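Local coordinates for protein acetylornithine aminotransferase (Aquifex aeolicus, PDB 2EH6) that catalyses the transfer of an amino group from N(2)-acetyl-L-ornithine to 2-oxoglutarate, using pyridoxal 5'-phosphate, in the biosynthesis of arginine, at residues E304-L309 against R366-L371; V295-N300 against I359-I364; L323-E328 against K349-L354; R327-Y332 against I343-G348. All blocks are in the same frame, centred on the assembly; numbering follows the deposited sequence.

Contact 1. Residues E304-L309 against R366-L371; sequences EKLKEL and RAISVL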
loop_
_atom_site.group_PDB
_atom_site.type_symbol
_atom_site.label_atom_id
_atom_site.label_comp_id
_atom_site.label_asym_id
_atom_site.label_seq_id
_atom_site.Cartn_x
_atom_site.Cartn_y
_atom_site.Cartn_z
ATOM N N GLU A 304 10.139 22.574 -25.575
ATOM C CA GLU A 304 10.866 23.368 -26.557
ATOM C C GLU A 304 12.083 24.067 -25.958
ATOM O O GLU A 304 13.143 24.117 -26.583
ATOM C CB GLU A 304 9.938 24.398 -27.205
ATOM C CG GLU A 304 8.907 23.774 -28.132
ATOM C CD GLU A 304 9.539 22.826 -29.145
ATOM O OE1 GLU A 304 10.413 23.272 -29.925
ATOM O OE2 GLU A 304 9.162 21.633 -29.158
ATOM N N LYS A 305 11.931 24.607 -24.752
ATOM C CA LYS A 305 13.036 25.289 -24.086
ATOM C C LYS A 305 14.153 24.295 -23.774
ATOM O O LYS A 305 15.334 24.627 -23.862
ATOM C CB LYS A 305 12.554 25.955 -22.794
ATOM C CG LYS A 305 11.515 27.045 -23.007
ATOM C CD LYS A 305 12.043 28.132 -23.936
ATOM C CE LYS A 305 10.987 29.183 -24.215
ATOM N NZ LYS A 305 11.506 30.293 -25.063
ATOM N N LEU A 306 13.773 23.076 -23.404
ATOM C CA LEU A 306 14.752 22.041 -23.102
ATOM C C LEU A 306 15.552 21.727 -24.357
ATOM O O LEU A 306 16.768 21.544 -24.299
ATOM C CB LEU A 306 14.057 20.778 -22.590
ATOM C CG LEU A 306 13.486 20.852 -21.169
ATOM C CD1 LEU A 306 12.759 19.561 -20.835
ATOM C CD2 LEU A 306 14.619 21.095 -20.178
ATOM N N LYS A 307 14.866 21.661 -25.495
ATOM C CA LYS A 307 15.535 21.391 -26.765
ATOM C C LYS A 307 16.497 22.531 -27.081
ATOM O O LYS A 307 17.590 22.312 -27.606
ATOM C CB LYS A 307 14.511 21.268 -27.897
ATOM C CG LYS A 307 13.687 19.993 -27.879
ATOM C CD LYS A 307 12.606 20.027 -28.955
ATOM C CE LYS A 307 11.805 18.732 -28.979
ATOM N NZ LYS A 307 10.612 18.820 -29.869
ATOM N N GLU A 308 16.081 23.750 -26.750
ATOM C CA GLU A 308 16.880 24.944 -26.999
ATOM C C GLU A 308 18.225 24.960 -26.283
ATOM O O GLU A 308 19.174 25.583 -26.758
ATOM C CB GLU A 308 16.082 26.188 -26.615
ATOM C CG GLU A 308 15.138 26.671 -27.700
ATOM C CD GLU A 308 14.164 27.716 -27.195
ATOM O OE1 GLU A 308 14.572 28.572 -26.380
ATOM O OE2 GLU A 308 12.991 27.683 -27.620
ATOM N N LEU A 309 18.308 24.282 -25.145
ATOM C CA LEU A 309 19.557 24.236 -24.396
ATOM C C LEU A 309 20.645 23.552 -25.220
ATOM O O LEU A 309 21.834 23.825 -25.046
ATOM C CB LEU A 309 19.357 23.482 -23.079
ATOM C CG LEU A 309 18.385 24.103 -22.069
ATOM C CD1 LEU A 309 18.184 23.144 -20.905
ATOM C CD2 LEU A 309 18.928 25.441 -21.578
ATOM N N ARG A 366 12.393 29.897 -14.994
ATOM C CA ARG A 366 13.271 29.863 -13.833
ATOM C C ARG A 366 14.106 28.590 -13.856
ATOM O O ARG A 366 15.329 28.631 -13.699
ATOM C CB ARG A 366 12.433 29.903 -12.554
ATOM C CG ARG A 366 11.551 31.133 -12.423
ATOM C CD ARG A 366 12.321 32.295 -11.834
ATOM N NE ARG A 366 12.768 31.995 -10.476
ATOM C CZ ARG A 366 13.512 32.808 -9.731
ATOM N NH1 ARG A 366 13.902 33.984 -10.208
ATOM N NH2 ARG A 366 13.868 32.443 -8.506
ATOM N N ALA A 367 13.439 27.455 -14.052
ATOM C CA ALA A 367 14.119 26.165 -14.090
ATOM C C ALA A 367 15.085 26.083 -15.270
ATOM O O ALA A 367 16.203 25.584 -15.135
ATOM C CB ALA A 367 13.098 25.038 -14.173
ATOM N N ILE A 368 14.650 26.571 -16.428
ATOM C CA ILE A 368 15.494 26.549 -17.615
ATOM C C ILE A 368 16.780 27.341 -17.381
ATOM O O ILE A 368 17.859 26.899 -17.760
ATOM C CB ILE A 368 14.749 27.129 -18.835
ATOM C CG1 ILE A 368 13.617 26.181 -19.246
ATOM C CG2 ILE A 368 15.720 27.353 -19.989
ATOM C CD1 ILE A 368 14.086 24.784 -19.653
ATOM N N SER A 369 16.663 28.501 -16.747
ATOM C CA SER A 369 17.828 29.334 -16.471
ATOM C C SER A 369 18.859 28.553 -15.655
ATOM O O SER A 369 20.049 28.548 -15.978
ATOM C CB SER A 369 17.403 30.595 -15.712
ATOM O OG SER A 369 18.494 31.488 -15.556
ATOM N N VAL A 370 18.400 27.891 -14.599
ATOM C CA VAL A 370 19.285 27.103 -13.749
ATOM C C VAL A 370 19.951 25.994 -14.556
ATOM O O VAL A 370 21.145 25.730 -14.409
ATOM C CB VAL A 370 18.512 26.472 -12.577
ATOM C CG1 VAL A 370 19.394 25.469 -11.849
ATOM C CG2 VAL A 370 18.049 27.563 -11.620
ATOM N N LEU A 371 19.168 25.340 -15.407
ATOM C CA LEU A 371 19.684 24.265 -16.244
ATOM C C LEU A 371 20.753 24.789 -17.199
ATOM O O LEU A 371 21.794 24.158 -17.392
ATOM C CB LEU A 371 18.541 23.629 -17.038
ATOM C CG LEU A 371 17.539 22.830 -16.204
ATOM C CD1 LEU A 371 16.393 22.355 -17.087
ATOM C CD2 LEU A 371 18.245 21.650 -15.563
#
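L371, which meets L306 and L309 across this helix pair, is held in its own helix by a bond of 3.0 Å from its N to A367 O; between the two segments themselves no hydrogen bond forms, and the joint is wholly apolar. I368 is its centre. Its CG1 lies anti to the carbonyl carbon, and the chi2 of -61° carries CD1 to 3.7 Å from K305 CB and 3.8 Å from L306 CD2, while CG2 meets L309 CD2 at 4.1 Å. The two segments run nearly parallel, at 16° with axes 10.5 Å apart, and they illustrate how the end of the long helix 275-308 lies beside the C-terminal helix 361-374 in this class-III aminotransferase. Here L306 and L371 also rest on F353 of strand 350-353. An alanine in place of I368 would probably open a gap facing K305 CB and leave L309 CD2 without its partner. The lysine contributes only the base of its chain, which bends at chi2 and leads away toward a long ion pair with E308. L306 CD2 also touches L371 CD1 at 3.8 Å, and the side chains of L309 and L371 cross at about a right angle, with L309 CD1 3.9 Å from L371 CB.

Contact 2. Residues V295-N300 against I359-I364; sequences VREVGN and IQKEHI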
loop_
_atom_site.group_PDB
_atom_site.type_symbol
_atom_site.label_atom_id
_atom_site.label_comp_id
_atom_site.label_asym_id
_atom_site.label_seq_id
_atom_site.Cartn_x
_atom_site.Cartn_y
_atom_site.Cartn_z
ATOM N N VAL A 295 -1.675 21.996 -18.958
ATOM C CA VAL A 295 -0.590 21.023 -18.925
ATOM C C VAL A 295 0.015 20.897 -20.320
ATOM O O VAL A 295 1.233 20.923 -20.486
ATOM C CB VAL A 295 -1.103 19.640 -18.464
ATOM C CG1 VAL A 295 -0.007 18.600 -18.600
ATOM C CG2 VAL A 295 -1.580 19.727 -17.021
ATOM N N ARG A 296 -0.850 20.766 -21.321
ATOM C CA ARG A 296 -0.406 20.633 -22.703
ATOM C C ARG A 296 0.394 21.839 -23.183
ATOM O O ARG A 296 1.449 21.679 -23.797
ATOM C CB ARG A 296 -1.606 20.419 -23.635
ATOM C CG ARG A 296 -2.263 19.043 -23.517
ATOM C CD ARG A 296 -3.227 18.785 -24.677
ATOM N NE ARG A 296 -4.427 19.616 -24.614
ATOM C CZ ARG A 296 -5.532 19.294 -23.943
ATOM N NH1 ARG A 296 -5.597 18.153 -23.271
ATOM N NH2 ARG A 296 -6.579 20.110 -23.953
ATOM N N GLU A 297 -0.108 23.039 -22.899
ATOM C CA GLU A 297 0.558 24.267 -23.329
ATOM C C GLU A 297 1.877 24.549 -22.617
ATOM O O GLU A 297 2.892 24.802 -23.268
ATOM C CB GLU A 297 -0.364 25.470 -23.154
ATOM C CG GLU A 297 0.273 26.774 -23.620
ATOM C CD GLU A 297 -0.652 27.968 -23.478
ATOM O OE1 GLU A 297 -1.761 27.933 -24.051
ATOM O OE2 GLU A 297 -0.265 28.942 -22.796
ATOM N N VAL A 298 1.867 24.531 -21.288
ATOM C CA VAL A 298 3.097 24.785 -20.545
ATOM C C VAL A 298 4.067 23.636 -20.820
ATOM O O VAL A 298 5.278 23.834 -20.898
ATOM C CB VAL A 298 2.830 24.885 -19.027
ATOM C CG1 VAL A 298 4.093 25.348 -18.305
ATOM C CG2 VAL A 298 1.681 25.854 -18.765
ATOM N N GLY A 299 3.520 22.436 -20.989
ATOM C CA GLY A 299 4.343 21.273 -21.267
ATOM C C GLY A 299 5.105 21.398 -22.572
ATOM O O GLY A 299 6.297 21.087 -22.632
ATOM N N ASN A 300 4.424 21.846 -23.624
ATOM C CA ASN A 300 5.070 22.010 -24.924
ATOM C C ASN A 300 6.109 23.120 -24.841
ATOM O O ASN A 300 7.184 23.026 -25.431
ATOM C CB ASN A 300 4.037 22.340 -26.004
ATOM C CG ASN A 300 3.031 21.227 -26.199
ATOM O OD1 ASN A 300 3.390 20.049 -26.199
ATOM N ND2 ASN A 300 1.766 21.593 -26.374
ATOM N N ILE A 359 2.149 24.118 -12.604
ATOM C CA ILE A 359 3.323 24.893 -12.990
ATOM C C ILE A 359 2.996 25.880 -14.126
ATOM O O ILE A 359 2.198 25.579 -15.013
ATOM C CB ILE A 359 4.468 23.946 -13.422
ATOM C CG1 ILE A 359 5.801 24.687 -13.393
ATOM C CG2 ILE A 359 4.182 23.367 -14.798
ATOM C CD1 ILE A 359 6.364 24.874 -11.997
ATOM N N GLN A 360 3.614 27.058 -14.085
ATOM C CA GLN A 360 3.384 28.086 -15.103
ATOM C C GLN A 360 4.654 28.434 -15.875
ATOM O O GLN A 360 5.761 28.157 -15.417
ATOM C CB GLN A 360 2.812 29.345 -14.453
ATOM C CG GLN A 360 1.421 29.147 -13.870
ATOM C CD GLN A 360 0.881 30.400 -13.212
ATOM O OE1 GLN A 360 0.714 31.434 -13.862
ATOM N NE2 GLN A 360 0.605 30.315 -11.913
ATOM N N LYS A 361 4.488 29.054 -17.040
ATOM C CA LYS A 361 5.622 29.421 -17.888
ATOM C C LYS A 361 6.725 30.183 -17.167
ATOM O O LYS A 361 7.907 29.910 -17.376
ATOM C CB LYS A 361 5.140 30.225 -19.100
ATOM C CG LYS A 361 4.350 29.385 -20.088
ATOM C CD LYS A 361 4.025 30.157 -21.352
ATOM C CE LYS A 361 3.303 29.270 -22.350
ATOM N NZ LYS A 361 3.027 29.979 -23.625
ATOM N N GLU A 362 6.341 31.135 -16.325
ATOM C CA GLU A 362 7.311 31.923 -15.573
ATOM C C GLU A 362 8.202 30.995 -14.751
ATOM O O GLU A 362 9.403 31.223 -14.628
ATOM C CB GLU A 362 6.589 32.898 -14.641
ATOM C CG GLU A 362 7.516 33.750 -13.792
ATOM C CD GLU A 362 6.773 34.509 -12.710
ATOM O OE1 GLU A 362 6.252 33.859 -11.776
ATOM O OE2 GLU A 362 6.706 35.756 -12.794
ATOM N N HIS A 363 7.598 29.953 -14.187
ATOM C CA HIS A 363 8.322 28.970 -13.377
ATOM C C HIS A 363 9.237 28.134 -14.264
ATOM O O HIS A 363 10.373 27.827 -13.894
ATOM C CB HIS A 363 7.330 28.057 -12.660
ATOM C CG HIS A 363 6.458 28.767 -11.674
ATOM N ND1 HIS A 363 5.198 28.316 -11.334
ATOM C CD2 HIS A 363 6.676 29.875 -10.928
ATOM C CE1 HIS A 363 4.679 29.116 -10.421
ATOM N NE2 HIS A 363 5.556 30.070 -10.156
ATOM N N ILE A 364 8.733 27.764 -15.437
ATOM C CA ILE A 364 9.512 26.982 -16.385
ATOM C C ILE A 364 10.789 27.746 -16.735
ATOM O O ILE A 364 11.877 27.174 -16.761
ATOM C CB ILE A 364 8.710 26.712 -17.685
ATOM C CG1 ILE A 364 7.478 25.855 -17.378
ATOM C CG2 ILE A 364 9.596 26.028 -18.716
ATOM C CD1 ILE A 364 7.785 24.493 -16.765
#
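With CG1 anti to its backbone N (chi1 -172°), V298 sends that methyl toward I364, whose CG1 stands anti to the carbonyl carbon (chi1 -64°); the two atoms meet at 3.5 Å, with the side chains crossing obliquely. The same V298 methyl lies 4.0 Å from I359 CG2. Its other methyl, CG2, rests 3.8 Å from I359 O, so the valine is wedged against the bend where the loop turns into the helix. The example is a valine of one helix packed against the loop and first turn that begin another: Q360 is the N-cap of helix 361-374, the last helix of this class-III aminotransferase fold, and V298 belongs to the C-terminal part of the long helix 275-308. The start of helix 361-374 is held by I364 N bonding to Q360 O at 3.0 Å and, weakly, by Q360 N reaching forward to H363 ND1. Beyond this apolar patch lies a charged pair. The chains of E297 and K361, both extended beyond CG, cross at about a right angle; E297 OE2 lies 3.5 Å from K361 NZ in a salt bridge. K361 CE packs 4.1 Å from E297 CG, adding a little aliphatic contact beside the charges. An alanine at K361 would probably leave the E297 carboxylate without this counter-charge. On the inner side I364 continues onto F33 and onto Y301 and F302 of helix 275-308, and I359 also touches F33 and L319.

Contact 3. Residues L323-E328 against K349-L354; sequences LELERE and KVLRFL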
loop_
_atom_site.group_PDB
_atom_site.type_symbol
_atom_site.label_atom_id
_atom_site.label_comp_id
_atom_site.label_asym_id
_atom_site.label_seq_id
_atom_site.Cartn_x
_atom_site.Cartn_y
_atom_site.Cartn_z
ATOM N N LEU A 323 15.617 14.662 -20.195
ATOM C CA LEU A 323 16.728 15.171 -20.984
ATOM C C LEU A 323 17.843 14.148 -20.843
ATOM O O LEU A 323 18.444 14.013 -19.776
ATOM C CB LEU A 323 17.185 16.537 -20.454
ATOM C CG LEU A 323 18.376 17.208 -21.148
ATOM C CD1 LEU A 323 18.085 17.410 -22.629
ATOM C CD2 LEU A 323 18.655 18.542 -20.475
ATOM N N GLU A 324 18.095 13.409 -21.916
ATOM C CA GLU A 324 19.134 12.392 -21.909
ATOM C C GLU A 324 20.491 13.043 -22.154
ATOM O O GLU A 324 20.764 13.541 -23.246
ATOM C CB GLU A 324 18.848 11.349 -22.990
ATOM C CG GLU A 324 19.781 10.157 -22.958
ATOM C CD GLU A 324 19.429 9.125 -24.007
ATOM O OE1 GLU A 324 18.253 8.704 -24.053
ATOM O OE2 GLU A 324 20.328 8.732 -24.781
ATOM N N LEU A 325 21.337 13.036 -21.130
ATOM C CA LEU A 325 22.654 13.638 -21.232
ATOM C C LEU A 325 23.691 12.660 -21.763
ATOM O O LEU A 325 23.433 11.465 -21.891
ATOM C CB LEU A 325 23.096 14.165 -19.866
ATOM C CG LEU A 325 22.131 15.138 -19.184
ATOM C CD1 LEU A 325 22.679 15.525 -17.823
ATOM C CD2 LEU A 325 21.932 16.369 -20.057
ATOM N N GLU A 326 24.869 13.187 -22.069
ATOM C CA GLU A 326 25.962 12.383 -22.592
ATOM C C GLU A 326 26.587 11.552 -21.476
ATOM O O GLU A 326 27.064 10.441 -21.708
ATOM C CB GLU A 326 27.013 13.302 -23.217
ATOM C CG GLU A 326 28.136 12.580 -23.934
ATOM C CD GLU A 326 29.093 13.543 -24.619
ATOM O OE1 GLU A 326 28.640 14.308 -25.499
ATOM O OE2 GLU A 326 30.297 13.534 -24.274
ATOM N N ARG A 327 26.576 12.093 -20.261
ATOM C CA ARG A 327 27.147 11.390 -19.118
ATOM C C ARG A 327 26.162 11.316 -17.955
ATOM O O ARG A 327 25.040 11.813 -18.047
ATOM C CB ARG A 327 28.435 12.086 -18.667
ATOM C CG ARG A 327 28.222 13.425 -17.975
ATOM C CD ARG A 327 29.544 14.149 -17.754
ATOM N NE ARG A 327 29.429 15.212 -16.758
ATOM C CZ ARG A 327 29.274 15.000 -15.454
ATOM N NH1 ARG A 327 29.217 13.760 -14.984
ATOM N NH2 ARG A 327 29.174 16.027 -14.617
ATOM N N GLU A 328 26.593 10.692 -16.862
ATOM C CA GLU A 328 25.756 10.540 -15.677
ATOM C C GLU A 328 25.182 11.871 -15.198
ATOM O O GLU A 328 25.881 12.885 -15.179
ATOM C CB GLU A 328 26.569 9.880 -14.562
ATOM C CG GLU A 328 26.920 8.430 -14.849
ATOM C CD GLU A 328 27.971 7.885 -13.903
ATOM O OE1 GLU A 328 27.835 8.080 -12.675
ATOM O OE2 GLU A 328 28.933 7.250 -14.389
ATOM N N LYS A 349 21.620 8.400 -16.907
ATOM C CA LYS A 349 21.917 9.623 -17.645
ATOM C C LYS A 349 20.716 10.474 -18.042
ATOM O O LYS A 349 20.870 11.467 -18.747
ATOM C CB LYS A 349 22.709 9.270 -18.907
ATOM C CG LYS A 349 23.984 8.485 -18.649
ATOM C CD LYS A 349 24.635 8.051 -19.957
ATOM C CE LYS A 349 25.854 7.177 -19.705
ATOM N NZ LYS A 349 26.376 6.590 -20.969
ATOM N N VAL A 350 19.526 10.101 -17.593
ATOM C CA VAL A 350 18.339 10.857 -17.953
ATOM C C VAL A 350 17.804 11.731 -16.833
ATOM O O VAL A 350 17.401 11.233 -15.780
ATOM C CB VAL A 350 17.192 9.922 -18.414
ATOM C CG1 VAL A 350 15.970 10.744 -18.809
ATOM C CG2 VAL A 350 17.656 9.072 -19.593
ATOM N N LEU A 351 17.820 13.042 -17.054
ATOM C CA LEU A 351 17.266 13.964 -16.076
ATOM C C LEU A 351 15.769 13.905 -16.330
ATOM O O LEU A 351 15.321 14.089 -17.462
ATOM C CB LEU A 351 17.780 15.387 -16.305
ATOM C CG LEU A 351 19.177 15.697 -15.766
ATOM C CD1 LEU A 351 19.567 17.108 -16.164
ATOM C CD2 LEU A 351 19.189 15.549 -14.249
ATOM N N ARG A 352 15.001 13.620 -15.285
ATOM C CA ARG A 352 13.554 13.525 -15.408
ATOM C C ARG A 352 12.915 14.723 -14.719
ATOM O O ARG A 352 13.316 15.094 -13.617
ATOM C CB ARG A 352 13.064 12.213 -14.778
ATOM C CG ARG A 352 11.555 12.072 -14.714
ATOM C CD ARG A 352 11.128 10.693 -14.219
ATOM N NE ARG A 352 11.859 10.264 -13.029
ATOM C CZ ARG A 352 11.506 9.232 -12.268
ATOM N NH1 ARG A 352 10.422 8.523 -12.567
ATOM N NH2 ARG A 352 12.241 8.899 -11.215
ATOM N N PHE A 353 11.937 15.334 -15.381
ATOM C CA PHE A 353 11.241 16.498 -14.838
ATOM C C PHE A 353 9.771 16.159 -14.643
ATOM O O PHE A 353 9.096 15.750 -15.585
ATOM C CB PHE A 353 11.376 17.688 -15.795
ATOM C CG PHE A 353 12.787 17.943 -16.246
ATOM C CD1 PHE A 353 13.729 18.479 -15.370
ATOM C CD2 PHE A 353 13.182 17.620 -17.541
ATOM C CE1 PHE A 353 15.047 18.687 -15.774
ATOM C CE2 PHE A 353 14.499 17.822 -17.960
ATOM C CZ PHE A 353 15.435 18.358 -17.073
ATOM N N LEU A 354 9.284 16.323 -13.416
ATOM C CA LEU A 354 7.895 16.031 -13.080
ATOM C C LEU A 354 7.334 17.140 -12.205
ATOM O O LEU A 354 6.934 16.909 -11.069
ATOM C CB LEU A 354 7.805 14.698 -12.328
ATOM C CG LEU A 354 8.184 13.439 -13.106
ATOM C CD1 LEU A 354 8.300 12.256 -12.144
ATOM C CD2 LEU A 354 7.132 13.174 -14.179
#
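L323 and L351 form an antiparallel hydrogen-bonded pair, with L323 N giving to L351 O at 2.8 Å and L351 N to L323 O at 3.0 Å, this second donor standing above the carbonyl plane; E324 and V350 follow as a non-hydrogen-bonded pair. A third bond, L325 N to K349 O at 2.9 Å, carries the pairing on as the chain turns away. The side chains show how an apolar face arises beside such bonds. L323 CB lies at the edge of the F353 ring, near its plane and 3.9 Å from CE2, and L325 CD1 meets L351 CD1 at 3.9 Å. On the other face E324 CG touches V350 CG2. K349 behaves differently: with its chain extended beyond CG, it runs alongside the loop 325-328 that follows strand 320-324, CG packing 3.5 Å from R327 O and CD 3.8 Å from E326 O. In the mixed sheet of the C-terminal domain, strand 350-353 lies between 320-324 and 341-346. R352 bonds to N344 on the latter strand, and E324 bonds through its backbone to K313. The ring of F353 meets that of F302 on helix 275-308, with the planes at about 60°, and touches I343 of strand 341-346.

Contact 4. Residues R327-Y332 against I343-G348; sequences RECKDY and INCTAG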
loop_
_atom_site.group_PDB
_atom_site.type_symbol
_atom_site.label_atom_id
_atom_site.label_comp_id
_atom_site.label_asym_id
_atom_site.label_seq_id
_atom_site.Cartn_x
_atom_site.Cartn_y
_atom_site.Cartn_z
ATOM N N ARG A 327 26.576 12.093 -20.261
ATOM C CA ARG A 327 27.147 11.390 -19.118
ATOM C C ARG A 327 26.162 11.316 -17.955
ATOM O O ARG A 327 25.040 11.813 -18.047
ATOM C CB ARG A 327 28.435 12.086 -18.667
ATOM C CG ARG A 327 28.222 13.425 -17.975
ATOM C CD ARG A 327 29.544 14.149 -17.754
ATOM N NE ARG A 327 29.429 15.212 -16.758
ATOM C CZ ARG A 327 29.274 15.000 -15.454
ATOM N NH1 ARG A 327 29.217 13.760 -14.984
ATOM N NH2 ARG A 327 29.174 16.027 -14.617
ATOM N N GLU A 328 26.593 10.692 -16.862
ATOM C CA GLU A 328 25.756 10.540 -15.677
ATOM C C GLU A 328 25.182 11.871 -15.198
ATOM O O GLU A 328 25.881 12.885 -15.179
ATOM C CB GLU A 328 26.569 9.880 -14.562
ATOM C CG GLU A 328 26.920 8.430 -14.849
ATOM C CD GLU A 328 27.971 7.885 -13.903
ATOM O OE1 GLU A 328 27.835 8.080 -12.675
ATOM O OE2 GLU A 328 28.933 7.250 -14.389
ATOM N N CYS A 329 23.905 11.869 -14.820
ATOM C CA CYS A 329 23.254 13.086 -14.349
ATOM C C CYS A 329 23.280 13.242 -12.834
ATOM O O CYS A 329 22.652 14.142 -12.280
ATOM C CB CYS A 329 21.803 13.165 -14.855
ATOM S SG CYS A 329 20.746 11.670 -14.827
ATOM N N LYS A 330 24.022 12.364 -12.172
ATOM C CA LYS A 330 24.153 12.385 -10.721
ATOM C C LYS A 330 24.559 13.754 -10.168
ATOM O O LYS A 330 23.908 14.288 -9.269
ATOM C CB LYS A 330 25.180 11.327 -10.292
ATOM C CG LYS A 330 25.553 11.349 -8.818
ATOM C CD LYS A 330 26.677 10.360 -8.520
ATOM C CE LYS A 330 27.129 10.447 -7.067
ATOM N NZ LYS A 330 28.288 9.545 -6.773
ATOM N N ASP A 331 25.631 14.323 -10.713
ATOM C CA ASP A 331 26.141 15.610 -10.245
ATOM C C ASP A 331 25.230 16.809 -10.490
ATOM O O ASP A 331 25.161 17.722 -9.666
ATOM C CB ASP A 331 27.511 15.888 -10.870
ATOM C CG ASP A 331 28.482 14.733 -10.684
ATOM O OD1 ASP A 331 28.499 14.133 -9.586
ATOM O OD2 ASP A 331 29.235 14.435 -11.637
ATOM N N TYR A 332 24.538 16.814 -11.622
ATOM C CA TYR A 332 23.653 17.924 -11.950
ATOM C C TYR A 332 22.500 18.061 -10.965
ATOM O O TYR A 332 22.016 19.165 -10.717
ATOM C CB TYR A 332 23.144 17.759 -13.378
ATOM C CG TYR A 332 24.283 17.741 -14.369
ATOM C CD1 TYR A 332 25.033 18.894 -14.614
ATOM C CD2 TYR A 332 24.659 16.561 -15.007
ATOM C CE1 TYR A 332 26.132 18.870 -15.466
ATOM C CE2 TYR A 332 25.761 16.525 -15.859
ATOM C CZ TYR A 332 26.492 17.682 -16.082
ATOM O OH TYR A 332 27.591 17.648 -16.908
ATOM N N ILE A 343 15.491 18.579 -9.299
ATOM C CA ILE A 343 15.337 17.791 -10.512
ATOM C C ILE A 343 15.698 16.354 -10.143
ATOM O O ILE A 343 16.214 16.098 -9.051
ATOM C CB ILE A 343 16.250 18.295 -11.666
ATOM C CG1 ILE A 343 17.714 18.337 -11.215
ATOM C CG2 ILE A 343 15.795 19.671 -12.125
ATOM C CD1 ILE A 343 18.665 18.840 -12.290
ATOM N N ASN A 344 15.424 15.418 -11.045
ATOM C CA ASN A 344 15.700 14.011 -10.783
ATOM C C ASN A 344 16.563 13.365 -11.864
ATOM O O ASN A 344 16.519 13.754 -13.027
ATOM C CB ASN A 344 14.377 13.255 -10.635
ATOM C CG ASN A 344 14.570 11.770 -10.416
ATOM O OD1 ASN A 344 14.369 10.965 -11.326
ATOM N ND2 ASN A 344 14.964 11.396 -9.203
ATOM N N CYS A 345 17.361 12.384 -11.460
ATOM C CA CYS A 345 18.231 11.669 -12.383
ATOM C C CYS A 345 17.848 10.198 -12.358
ATOM O O CYS A 345 17.837 9.571 -11.299
ATOM C CB CYS A 345 19.695 11.830 -11.970
ATOM S SG CYS A 345 20.906 10.886 -12.962
ATOM N N THR A 346 17.532 9.652 -13.526
ATOM C CA THR A 346 17.143 8.257 -13.611
ATOM C C THR A 346 17.811 7.597 -14.818
ATOM O O THR A 346 18.331 8.284 -15.700
ATOM C CB THR A 346 15.600 8.135 -13.707
ATOM O OG1 THR A 346 15.205 6.791 -13.412
ATOM C CG2 THR A 346 15.110 8.522 -15.098
ATOM N N ALA A 347 17.804 6.268 -14.846
ATOM C CA ALA A 347 18.420 5.521 -15.939
ATOM C C ALA A 347 19.861 5.989 -16.117
ATOM O O ALA A 347 20.400 5.982 -17.221
ATOM C CB ALA A 347 17.632 5.719 -17.231
ATOM N N GLY A 348 20.464 6.416 -15.012
ATOM C CA GLY A 348 21.843 6.867 -15.025
ATOM C C GLY A 348 22.155 8.185 -15.709
ATOM O O GLY A 348 22.876 9.008 -15.150
#
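C329 and C345 are joined by a disulfide, SG to SG 2.0 Å, whose two halves are set by different torsions. SG of C329 stands between its backbone N and carbonyl carbon, the crowded position, whereas SG of C345 is anti to its backbone N (chi1 176°). The S-S torsion of 84° turns the two CB-SG arms almost perpendicular, close to the relaxed value for a disulfide. This covalent link is the exemplary feature: it ties the loop leading into helix 330-338 to strand 341-346 and closes a covalent ring that includes the helix. Alongside it, C329 N gives a bond of 3.1 Å to G348 O, in the carbonyl plane, and the same oxygen receives a CA-H contact from E328 CA at 3.3 Å. I343 CD1 packs 3.7 Å from Y332 O, while the Y332 ring brings its edge, in plane, to C329 CA. The guanidinium of R327 lies with one face over Y332 CE2, and D331 OD2 sits at its edge, in plane, in a long salt bridge with weak bonds. C329 and I343 pack on L351, so the disulfide, with C345 on strand 341-346, also packs against the adjacent strand 350-353. T346, whose side chain is about 10 Å from the bound pyridoxal phosphate, bonds through OG1 to E184 O, N344 packs on L66 of the second subunit, and C345 touches V333 of helix 330-338.

Followed from the N terminus, helix 275-308 supplies the first halves of contact 2 and then contact 1. The chain next enters strand 320-324 and its following loop, where contact 3 begins and contact 4 starts from the shared residues R327 and E328. After helix 330-338, strand 341-346 and the turn beyond it close contact 4, and strand 350-353 closes contact 3. Helix 361-374 then closes contact 2 and, last, contact 1. Contacts 1 and 2 therefore cross, each pairing the same two helices, and contacts 3 and 4 nest inside both their loops. F353 joins the helix pair of contact 1 to the sheet of contact 3, and N344 O with R352 N joins contacts 3 and 4.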